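Local coordinates for DUF3298 domain-containing protein (Pseudomonas aeruginosa, PDB 4E72) that is of unknown function but belongs to the DUF3298 family and is probably exported as a lipoprotein, pairing a mixed beta sheet with a smaller antiparallel one, at residues A[8-13]-A[38-43]; A[96-101]-A[122-127]; A[185-190]-A[208-213]. All coordinates share one frame; numbering follows the deposited sequence.

Followed from the N terminus, the three contacts come in series: each closes before the next opens, and none nests in or crosses another. Contact 1 brings 8-13 and 38-43 together around the hairpin of strands 12-19 and 30-37, at the edge of the six-stranded mixed sheet. Contact 2 joins 96-101 to 122-127, closing the hairpin of strands 98-108 and 115-124 in the same sheet. The two touch where L9 packs on V99 and R125 and where E41 probably bonds to the hydroxyl of Y123. Contact 3, 185-190 with 208-213, closes a loop in the separate three-stranded sheet; its nearest atoms lie about 7 Å from contact 2 and about 16 Å from contact 1.

Contact 1: A[8-13]-A[38-43]; sequences PLPTER and FPDEPQ
L9 packs its two methyl groups on F38, D40 and E41, and this is the buried, apolar part of the contact. L9 CD1 lies 3.9 Å from F38 CD2 and 3.8 Å from E41 CB, while L9 CD2 rests on D40 CB at 3.8 Å. The leucine and phenylalanine side chains meet at about a right angle. T11 OG1 lies above one face of the F38 ring, offset toward the rim, while it bonds to the carbonyl oxygen of K37. The side formed by P10, P39 and D40 is exposed, polar and bridged by solvent: a water donates to P10 O at 2.6 Å and accepts from D40 N at 2.8 Å, linking two backbones that share no direct hydrogen bond. Here P39 CD comes within 3.4 Å of P10 O, and D40 OD1 within 3.4 Å of P10 CD, the aspartate crossing the proline at about a right angle. The contact illustrates how a hairpin can be continued past its paired strands. It lies at the open end of strands 12-19 and 30-37, just before helix 44-54, where D45 accepts from F38 N; L9 reaches V99 and F38 reaches I101, both on strand 98-108.

Contact 2: A[96-101]-A[122-127]; sequences DGLVII and NYDRRQ
V99 and Y123 face each other as a hydrogen-bonded pair of an antiparallel beta hairpin, built from strands 98-108 and 115-124 within the mixed sheet. Together with G97, they have the most surface buried by this contact. The axes of segments 98-101 and 122-124 approach to 4.7 Å, with 161° between their directions, nearly antiparallel. V99 N donates to Y123 O at 2.8 Å and Y123 N returns a bond to V99 O. Y123 O also receives a CA-H...O contact from L98. The CB atoms of V99 and Y123 lie side by side, but the tyrosine side chain then turns off: CG is anti to the backbone N (chi1 -171°), and the ring packs against L44 and I47 of helix 44-54, its hydroxyl reaching E41. V99 CG2 instead meets the aliphatic part of R125, with R125 CD at 3.7 Å.

On the other face of the sheet, the non-hydrogen-bonded pairs L98-D124 and I100-N122 place methyl groups against polar oxygens. I100 CD1 sits 3.4 Å from N122 OD1; that amide is spoken for by V180 and L182, which tie the hairpin to strand 179-181 and the residues after it.

G97, with the positive phi of 83° that favours glycine, ends the ladder: G97 O accepts from R125 N at 2.9 Å. R125 CB, CG and CD all lie close to the same carbonyl oxygen. The arginine's guanidinium is held by the carbonyls of G4 and D7, with a water bridging NH1 to L98 O. Past the strand end, Q127 NE2 donates to the anti lone pair of D124 OD2 at 2.6 Å, with the oxygen almost in the amide plane.

Contact 3: A[185-190]-A[208-213]; sequences GAVTLK and IPYPRL
V187 of strand 187-190 meets Y210 of the 3-10 turn 210-212 that follows strand 205-208. In the valine, CG1 is anti to the backbone N (chi1 163°), which leaves CG2 anti to the carbonyl carbon and directed at the tyrosine. V187 CG2 lies 3.5 Å from both Y210 CZ and Y210 CE1, approaching the ring obliquely, and the two side chains cross at about a right angle. V187 CG2 also touches L213 CD1 at 3.6 Å, so one methyl group packs against the first residue of the 3-10 turn and the residue just after it. In Y210, a chi1 of -76° sets CG beside the backbone N, anti to the carbonyl carbon. Further out on this ring, CD2 and CE2 approach the backbone of A186, with Y210 CE2 3.5 Å from A186 C, obliquely to the ring. G185 C approaches the ring edge near its plane. The phenol oxygen bonds to the carbonyl of T183.

Two backbone bonds fix the register. V187 and I208 form a single antiparallel hydrogen-bonded pair, with V187 N donating to I208 O at 2.8 Å and I208 N answering to V187 O. A186 CB sits 3.4 Å from I208 O. Beyond the pair, a water takes over, donating to G185 O and accepting from Y210 N. The turn is held by bonds from R212 N to P209 O and from L213 N to Y210 O. L189 and I208 make a lighter contact, L189 CD1 to I208 CD1, at 4.2 Å.

The contact thus joins the central strand of the three-stranded sheet, 187-190, to the end of its edge strand, 205-208. L189 continues onto F145, W146 and A149 of helix 142-159, T188 meets F120 of strand 115-124, and the Y210 ring meets F222 near the C terminus.

Contact 1: A[8-13]-A[38-43]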
loop_
_atom_site.group_PDB
_atom_site.type_symbol
_atom_site.label_atom_id
_atom_site.label_comp_id
_atom_site.label_asym_id
_atom_site.label_seq_id
_atom_site.Cartn_x
_atom_site.Cartn_y
_atom_site.Cartn_z
ATOM N N PRO A 8 -2.101 9.022 19.377
ATOM C CA PRO A 8 -1.907 7.895 18.457
ATOM C C PRO A 8 -2.400 6.580 19.054
ATOM O O PRO A 8 -2.338 6.392 20.272
ATOM C CB PRO A 8 -0.390 7.870 18.248
ATOM C CG PRO A 8 0.168 8.440 19.493
ATOM C CD PRO A 8 -0.818 9.460 19.971
ATOM N N LEU A 9 -2.892 5.671 18.196
ATOM C CA LEU A 9 -3.333 4.355 18.649
ATOM C C LEU A 9 -2.128 3.483 18.968
ATOM O O LEU A 9 -1.293 3.289 18.077
ATOM C CB LEU A 9 -4.189 3.632 17.599
ATOM C CG LEU A 9 -5.626 4.030 17.366
ATOM C CD1 LEU A 9 -6.180 3.259 16.188
ATOM C CD2 LEU A 9 -6.498 3.785 18.590
ATOM N N PRO A 10 -2.009 2.926 20.196
ATOM C CA PRO A 10 -0.915 1.974 20.454
ATOM C C PRO A 10 -1.164 0.693 19.649
ATOM O O PRO A 10 -2.317 0.356 19.354
ATOM C CB PRO A 10 -0.988 1.723 21.964
ATOM C CG PRO A 10 -2.062 2.626 22.492
ATOM C CD PRO A 10 -2.925 3.011 21.349
ATOM N N THR A 11 -0.102 -0.000 19.254
ATOM C CA THR A 11 -0.262 -1.206 18.440
ATOM C C THR A 11 0.687 -2.359 18.854
ATOM O O THR A 11 1.786 -2.121 19.366
ATOM C CB THR A 11 -0.098 -0.858 16.954
ATOM O OG1 THR A 11 -0.178 -2.066 16.210
ATOM C CG2 THR A 11 1.214 -0.126 16.642
ATOM N N GLU A 12 0.238 -3.607 18.612
ATOM C CA GLU A 12 1.017 -4.814 18.875
ATOM C C GLU A 12 1.450 -5.434 17.520
ATOM O O GLU A 12 0.609 -5.697 16.656
ATOM C CB GLU A 12 0.221 -5.814 19.751
ATOM C CG GLU A 12 0.894 -7.169 19.990
ATOM C CD GLU A 12 2.228 -7.202 20.728
ATOM O OE1 GLU A 12 2.408 -6.416 21.688
ATOM O OE2 GLU A 12 3.075 -8.056 20.376
ATOM N N ARG A 13 2.767 -5.614 17.341
ATOM C CA ARG A 13 3.384 -6.183 16.146
ATOM C C ARG A 13 3.403 -7.715 16.235
ATOM O O ARG A 13 3.913 -8.266 17.209
ATOM C CB ARG A 13 4.811 -5.620 15.957
ATOM C CG ARG A 13 5.573 -6.221 14.766
ATOM C CD ARG A 13 6.869 -5.488 14.490
ATOM N NE ARG A 13 7.648 -6.142 13.435
ATOM C CZ ARG A 13 8.825 -6.727 13.616
ATOM N NH1 ARG A 13 9.379 -6.763 14.821
ATOM N NH2 ARG A 13 9.460 -7.280 12.593
ATOM N N PHE A 38 -4.560 -3.743 16.983
ATOM C CA PHE A 38 -4.854 -2.477 17.643
ATOM C C PHE A 38 -5.753 -2.760 18.865
ATOM O O PHE A 38 -6.947 -3.043 18.699
ATOM C CB PHE A 38 -5.497 -1.473 16.660
ATOM C CG PHE A 38 -4.621 -1.019 15.507
ATOM C CD1 PHE A 38 -4.600 -1.722 14.303
ATOM C CD2 PHE A 38 -3.861 0.144 15.602
ATOM C CE1 PHE A 38 -3.823 -1.282 13.227
ATOM C CE2 PHE A 38 -3.074 0.579 14.523
ATOM C CZ PHE A 38 -3.067 -0.134 13.346
ATOM N N PRO A 39 -5.184 -2.750 20.098
ATOM C CA PRO A 39 -6.002 -3.063 21.289
ATOM C C PRO A 39 -7.201 -2.115 21.504
ATOM O O PRO A 39 -8.264 -2.585 21.917
ATOM C CB PRO A 39 -5.001 -2.945 22.446
ATOM C CG PRO A 39 -3.659 -3.123 21.823
ATOM C CD PRO A 39 -3.773 -2.498 20.471
ATOM N N ASP A 40 -7.039 -0.804 21.200
ATOM C CA ASP A 40 -8.071 0.225 21.372
ATOM C C ASP A 40 -9.077 0.271 20.211
ATOM O O ASP A 40 -10.217 0.676 20.439
ATOM C CB ASP A 40 -7.431 1.604 21.554
ATOM C CG ASP A 40 -6.587 1.718 22.810
ATOM O OD1 ASP A 40 -5.428 1.247 22.793
ATOM O OD2 ASP A 40 -7.083 2.288 23.809
ATOM N N GLU A 41 -8.672 -0.144 18.987
ATOM C CA GLU A 41 -9.535 -0.177 17.797
ATOM C C GLU A 41 -9.558 -1.624 17.212
ATOM O O GLU A 41 -8.965 -1.862 16.166
ATOM C CB GLU A 41 -9.044 0.857 16.758
ATOM C CG GLU A 41 -10.080 1.280 15.731
ATOM C CD GLU A 41 -11.160 2.247 16.185
ATOM O OE1 GLU A 41 -10.982 2.918 17.230
ATOM O OE2 GLU A 41 -12.172 2.370 15.459
ATOM N N PRO A 42 -10.244 -2.599 17.867
ATOM C CA PRO A 42 -10.222 -3.992 17.365
ATOM C C PRO A 42 -10.861 -4.209 15.986
ATOM O O PRO A 42 -10.610 -5.257 15.390
ATOM C CB PRO A 42 -10.986 -4.770 18.435
ATOM C CG PRO A 42 -11.848 -3.741 19.114
ATOM C CD PRO A 42 -11.026 -2.498 19.122
ATOM N N GLN A 43 -11.646 -3.229 15.463
ATOM C CA GLN A 43 -12.257 -3.315 14.119
ATOM C C GLN A 43 -11.191 -3.311 13.029
ATOM O O GLN A 43 -11.429 -3.837 11.953
ATOM C CB GLN A 43 -13.232 -2.153 13.850
ATOM C CG GLN A 43 -14.301 -1.948 14.906
ATOM C CD GLN A 43 -14.148 -0.587 15.508
ATOM O OE1 GLN A 43 -14.784 0.374 15.072
ATOM N NE2 GLN A 43 -13.251 -0.464 16.480
HETATM O O HOH W 1 -4.775 0.487 20.062
#

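Contact 2: A[96-101]-A[122-127]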
loop_
_atom_site.group_PDB
_atom_site.type_symbol
_atom_site.label_atom_id
_atom_site.label_comp_id
_atom_site.label_asym_id
_atom_site.label_seq_id
_atom_site.Cartn_x
_atom_site.Cartn_y
_atom_site.Cartn_z
ATOM N N ASP A 96 -4.494 13.485 13.104
ATOM C CA ASP A 96 -5.834 14.077 13.083
ATOM C C ASP A 96 -6.961 13.025 13.111
ATOM O O ASP A 96 -8.003 13.213 12.477
ATOM C CB ASP A 96 -5.948 14.988 11.830
ATOM C CG ASP A 96 -4.928 16.134 11.810
ATOM O OD1 ASP A 96 -4.932 16.946 12.755
ATOM O OD2 ASP A 96 -4.114 16.197 10.852
ATOM N N GLY A 97 -6.744 11.942 13.859
ATOM C CA GLY A 97 -7.703 10.848 13.967
ATOM C C GLY A 97 -7.633 9.826 12.840
ATOM O O GLY A 97 -8.444 8.898 12.806
ATOM N N LEU A 98 -6.684 9.984 11.903
ATOM C CA LEU A 98 -6.479 9.058 10.785
ATOM C C LEU A 98 -5.334 8.087 11.058
ATOM O O LEU A 98 -4.334 8.480 11.657
ATOM C CB LEU A 98 -6.179 9.790 9.462
ATOM C CG LEU A 98 -7.147 10.853 8.916
ATOM C CD1 LEU A 98 -6.712 11.261 7.523
ATOM C CD2 LEU A 98 -8.564 10.348 8.835
ATOM N N VAL A 99 -5.472 6.825 10.597
ATOM C CA VAL A 99 -4.396 5.820 10.692
ATOM C C VAL A 99 -4.030 5.452 9.263
ATOM O O VAL A 99 -4.899 5.002 8.527
ATOM C CB VAL A 99 -4.718 4.560 11.553
ATOM C CG1 VAL A 99 -3.457 3.723 11.793
ATOM C CG2 VAL A 99 -5.350 4.940 12.877
ATOM N N ILE A 100 -2.789 5.720 8.840
ATOM C CA ILE A 100 -2.359 5.387 7.480
ATOM C C ILE A 100 -1.497 4.137 7.572
ATOM O O ILE A 100 -0.416 4.185 8.127
ATOM C CB ILE A 100 -1.659 6.538 6.699
ATOM C CG1 ILE A 100 -2.334 7.918 6.857
ATOM C CG2 ILE A 100 -1.384 6.140 5.219
ATOM C CD1 ILE A 100 -3.843 8.059 6.586
ATOM N N ILE A 101 -2.031 3.015 7.114
ATOM C CA ILE A 101 -1.362 1.719 7.128
ATOM C C ILE A 101 -0.807 1.453 5.746
ATOM O O ILE A 101 -1.549 1.540 4.766
ATOM C CB ILE A 101 -2.311 0.575 7.606
ATOM C CG1 ILE A 101 -2.749 0.819 9.081
ATOM C CG2 ILE A 101 -1.622 -0.804 7.471
ATOM C CD1 ILE A 101 -3.974 0.090 9.504
ATOM N N ASN A 122 -6.452 3.767 4.586
ATOM C CA ASN A 122 -6.704 5.084 5.181
ATOM C C ASN A 122 -7.886 4.916 6.137
ATOM O O ASN A 122 -9.026 4.921 5.713
ATOM C CB ASN A 122 -6.972 6.157 4.123
ATOM C CG ASN A 122 -5.804 6.423 3.238
ATOM O OD1 ASN A 122 -4.990 7.309 3.523
ATOM N ND2 ASN A 122 -5.684 5.641 2.158
ATOM N N TYR A 123 -7.602 4.652 7.398
ATOM C CA TYR A 123 -8.639 4.417 8.389
ATOM C C TYR A 123 -8.960 5.675 9.196
ATOM O O TYR A 123 -8.095 6.195 9.904
ATOM C CB TYR A 123 -8.216 3.275 9.324
ATOM C CG TYR A 123 -9.331 2.838 10.243
ATOM C CD1 TYR A 123 -10.310 1.947 9.808
ATOM C CD2 TYR A 123 -9.398 3.296 11.556
ATOM C CE1 TYR A 123 -11.350 1.550 10.647
ATOM C CE2 TYR A 123 -10.444 2.916 12.402
ATOM C CZ TYR A 123 -11.418 2.045 11.940
ATOM O OH TYR A 123 -12.422 1.620 12.768
ATOM N N ASP A 124 -10.207 6.148 9.108
ATOM C CA ASP A 124 -10.688 7.310 9.874
ATOM C C ASP A 124 -11.312 6.835 11.192
ATOM O O ASP A 124 -12.295 6.099 11.189
ATOM C CB ASP A 124 -11.692 8.125 9.050
ATOM C CG ASP A 124 -12.200 9.421 9.685
ATOM O OD1 ASP A 124 -11.517 9.960 10.604
ATOM O OD2 ASP A 124 -13.233 9.926 9.231
ATOM N N ARG A 125 -10.702 7.217 12.310
ATOM C CA ARG A 125 -11.165 6.820 13.643
ATOM C C ARG A 125 -12.412 7.598 14.100
ATOM O O ARG A 125 -13.135 7.120 14.979
ATOM C CB ARG A 125 -10.047 7.005 14.681
ATOM C CG ARG A 125 -8.866 6.075 14.498
ATOM C CD ARG A 125 -7.671 6.621 15.233
ATOM N NE ARG A 125 -7.920 6.716 16.671
ATOM C CZ ARG A 125 -7.232 7.482 17.510
ATOM N NH1 ARG A 125 -6.239 8.244 17.064
ATOM N NH2 ARG A 125 -7.537 7.505 18.795
ATOM N N ARG A 126 -12.641 8.799 13.529
ATOM C CA ARG A 126 -13.784 9.657 13.839
ATOM C C ARG A 126 -15.071 8.971 13.334
ATOM O O ARG A 126 -16.079 8.985 14.035
ATOM C CB ARG A 126 -13.586 11.055 13.206
ATOM C CG ARG A 126 -14.554 12.132 13.687
ATOM C CD ARG A 126 -14.420 13.379 12.829
ATOM N NE ARG A 126 -15.372 14.426 13.204
ATOM C CZ ARG A 126 -15.668 15.482 12.447
ATOM N NH1 ARG A 126 -15.106 15.632 11.252
ATOM N NH2 ARG A 126 -16.541 16.386 12.873
ATOM N N GLN A 127 -14.998 8.327 12.153
ATOM C CA GLN A 127 -16.085 7.591 11.493
ATOM C C GLN A 127 -16.012 6.050 11.671
ATOM O O GLN A 127 -17.009 5.379 11.396
ATOM C CB GLN A 127 -16.078 7.889 9.982
ATOM C CG GLN A 127 -16.519 9.293 9.591
ATOM C CD GLN A 127 -16.405 9.472 8.095
ATOM O OE1 GLN A 127 -17.372 9.276 7.351
ATOM N NE2 GLN A 127 -15.207 9.783 7.611
HETATM O O HOH W 2 -4.644 8.019 14.856
#

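Contact 3: A[185-190]-A[208-213]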
loop_
_atom_site.group_PDB
_atom_site.type_symbol
_atom_site.label_atom_id
_atom_site.label_comp_id
_atom_site.label_asym_id
_atom_site.label_seq_id
_atom_site.Cartn_x
_atom_site.Cartn_y
_atom_site.Cartn_z
ATOM N N GLY A 185 2.104 15.690 4.932
ATOM C CA GLY A 185 2.792 16.715 4.149
ATOM C C GLY A 185 2.184 17.068 2.817
ATOM O O GLY A 185 2.259 18.220 2.389
ATOM N N ALA A 186 1.585 16.069 2.160
ATOM C CA ALA A 186 0.966 16.127 0.837
ATOM C C ALA A 186 0.155 14.866 0.642
ATOM O O ALA A 186 0.268 13.956 1.464
ATOM C CB ALA A 186 2.051 16.217 -0.238
ATOM N N VAL A 187 -0.685 14.798 -0.402
ATOM C CA VAL A 187 -1.372 13.542 -0.683
ATOM C C VAL A 187 -0.344 12.615 -1.427
ATOM O O VAL A 187 0.263 13.029 -2.423
ATOM C CB VAL A 187 -2.710 13.756 -1.441
ATOM C CG1 VAL A 187 -3.223 12.463 -2.089
ATOM C CG2 VAL A 187 -3.765 14.309 -0.496
ATOM N N THR A 188 -0.116 11.397 -0.910
ATOM C CA THR A 188 0.830 10.459 -1.559
ATOM C C THR A 188 0.112 9.531 -2.545
ATOM O O THR A 188 -0.870 8.886 -2.175
ATOM C CB THR A 188 1.606 9.643 -0.503
ATOM O OG1 THR A 188 2.309 10.551 0.337
ATOM C CG2 THR A 188 2.606 8.640 -1.121
ATOM N N LEU A 189 0.616 9.468 -3.795
ATOM C CA LEU A 189 0.174 8.509 -4.820
ATOM C C LEU A 189 1.303 7.527 -5.012
ATOM O O LEU A 189 2.385 7.907 -5.480
ATOM C CB LEU A 189 -0.218 9.123 -6.179
ATOM C CG LEU A 189 -1.219 10.266 -6.264
ATOM C CD1 LEU A 189 -1.698 10.411 -7.689
ATOM C CD2 LEU A 189 -2.405 10.031 -5.399
ATOM N N LYS A 190 1.079 6.281 -4.606
ATOM C CA LYS A 190 2.093 5.239 -4.690
ATOM C C LYS A 190 1.762 4.272 -5.840
ATOM O O LYS A 190 0.638 3.783 -5.942
ATOM C CB LYS A 190 2.202 4.511 -3.338
ATOM C CG LYS A 190 3.096 3.287 -3.350
ATOM C CD LYS A 190 4.493 3.607 -2.975
ATOM C CE LYS A 190 4.908 2.866 -1.737
ATOM N NZ LYS A 190 6.346 3.081 -1.465
ATOM N N ILE A 208 0.962 15.262 -4.159
ATOM C CA ILE A 208 0.120 16.399 -4.522
ATOM C C ILE A 208 0.010 17.283 -3.302
ATOM O O ILE A 208 -0.543 16.837 -2.294
ATOM C CB ILE A 208 -1.278 16.092 -5.101
ATOM C CG1 ILE A 208 -1.240 15.062 -6.252
ATOM C CG2 ILE A 208 -1.973 17.400 -5.530
ATOM C CD1 ILE A 208 -2.545 14.267 -6.368
ATOM N N PRO A 209 0.500 18.540 -3.371
ATOM C CA PRO A 209 0.327 19.455 -2.225
ATOM C C PRO A 209 -1.149 19.715 -1.933
ATOM O O PRO A 209 -1.913 19.958 -2.866
ATOM C CB PRO A 209 1.049 20.741 -2.678
ATOM C CG PRO A 209 1.970 20.310 -3.799
ATOM C CD PRO A 209 1.195 19.216 -4.492
ATOM N N TYR A 210 -1.548 19.719 -0.642
ATOM C CA TYR A 210 -2.949 20.024 -0.254
ATOM C C TYR A 210 -3.497 21.370 -0.826
ATOM O O TYR A 210 -4.655 21.363 -1.230
ATOM C CB TYR A 210 -3.146 19.973 1.271
ATOM C CG TYR A 210 -3.204 18.545 1.773
ATOM C CD1 TYR A 210 -4.393 17.820 1.740
ATOM C CD2 TYR A 210 -2.054 17.884 2.187
ATOM C CE1 TYR A 210 -4.451 16.503 2.194
ATOM C CE2 TYR A 210 -2.099 16.567 2.638
ATOM C CZ TYR A 210 -3.296 15.875 2.636
ATOM O OH TYR A 210 -3.308 14.548 3.025
ATOM N N PRO A 211 -2.723 22.477 -1.016
ATOM C CA PRO A 211 -3.338 23.687 -1.610
ATOM C C PRO A 211 -3.768 23.502 -3.070
ATOM O O PRO A 211 -4.581 24.292 -3.557
ATOM C CB PRO A 211 -2.248 24.759 -1.476
ATOM C CG PRO A 211 -1.344 24.256 -0.399
ATOM C CD PRO A 211 -1.332 22.758 -0.597
ATOM N N ARG A 212 -3.266 22.448 -3.760
ATOM C CA ARG A 212 -3.679 22.135 -5.133
ATOM C C ARG A 212 -4.995 21.342 -5.112
ATOM O O ARG A 212 -5.591 21.101 -6.173
ATOM C CB ARG A 212 -2.579 21.332 -5.892
ATOM C CG ARG A 212 -1.293 22.133 -6.125
ATOM C CD ARG A 212 -1.195 22.816 -7.486
ATOM N NE ARG A 212 -2.356 23.628 -7.858
ATOM C CZ ARG A 212 -2.581 24.873 -7.446
ATOM N NH1 ARG A 212 -1.740 25.467 -6.607
ATOM N NH2 ARG A 212 -3.657 25.527 -7.858
ATOM N N LEU A 213 -5.445 20.936 -3.906
ATOM C CA LEU A 213 -6.639 20.103 -3.736
ATOM C C LEU A 213 -7.831 20.815 -3.071
ATOM O O LEU A 213 -8.763 20.138 -2.634
ATOM C CB LEU A 213 -6.260 18.846 -2.934
ATOM C CG LEU A 213 -5.221 17.962 -3.628
ATOM C CD1 LEU A 213 -4.526 17.086 -2.643
ATOM C CD2 LEU A 213 -5.831 17.185 -4.810
HETATM O O HOH W 3 0.961 20.024 1.025
#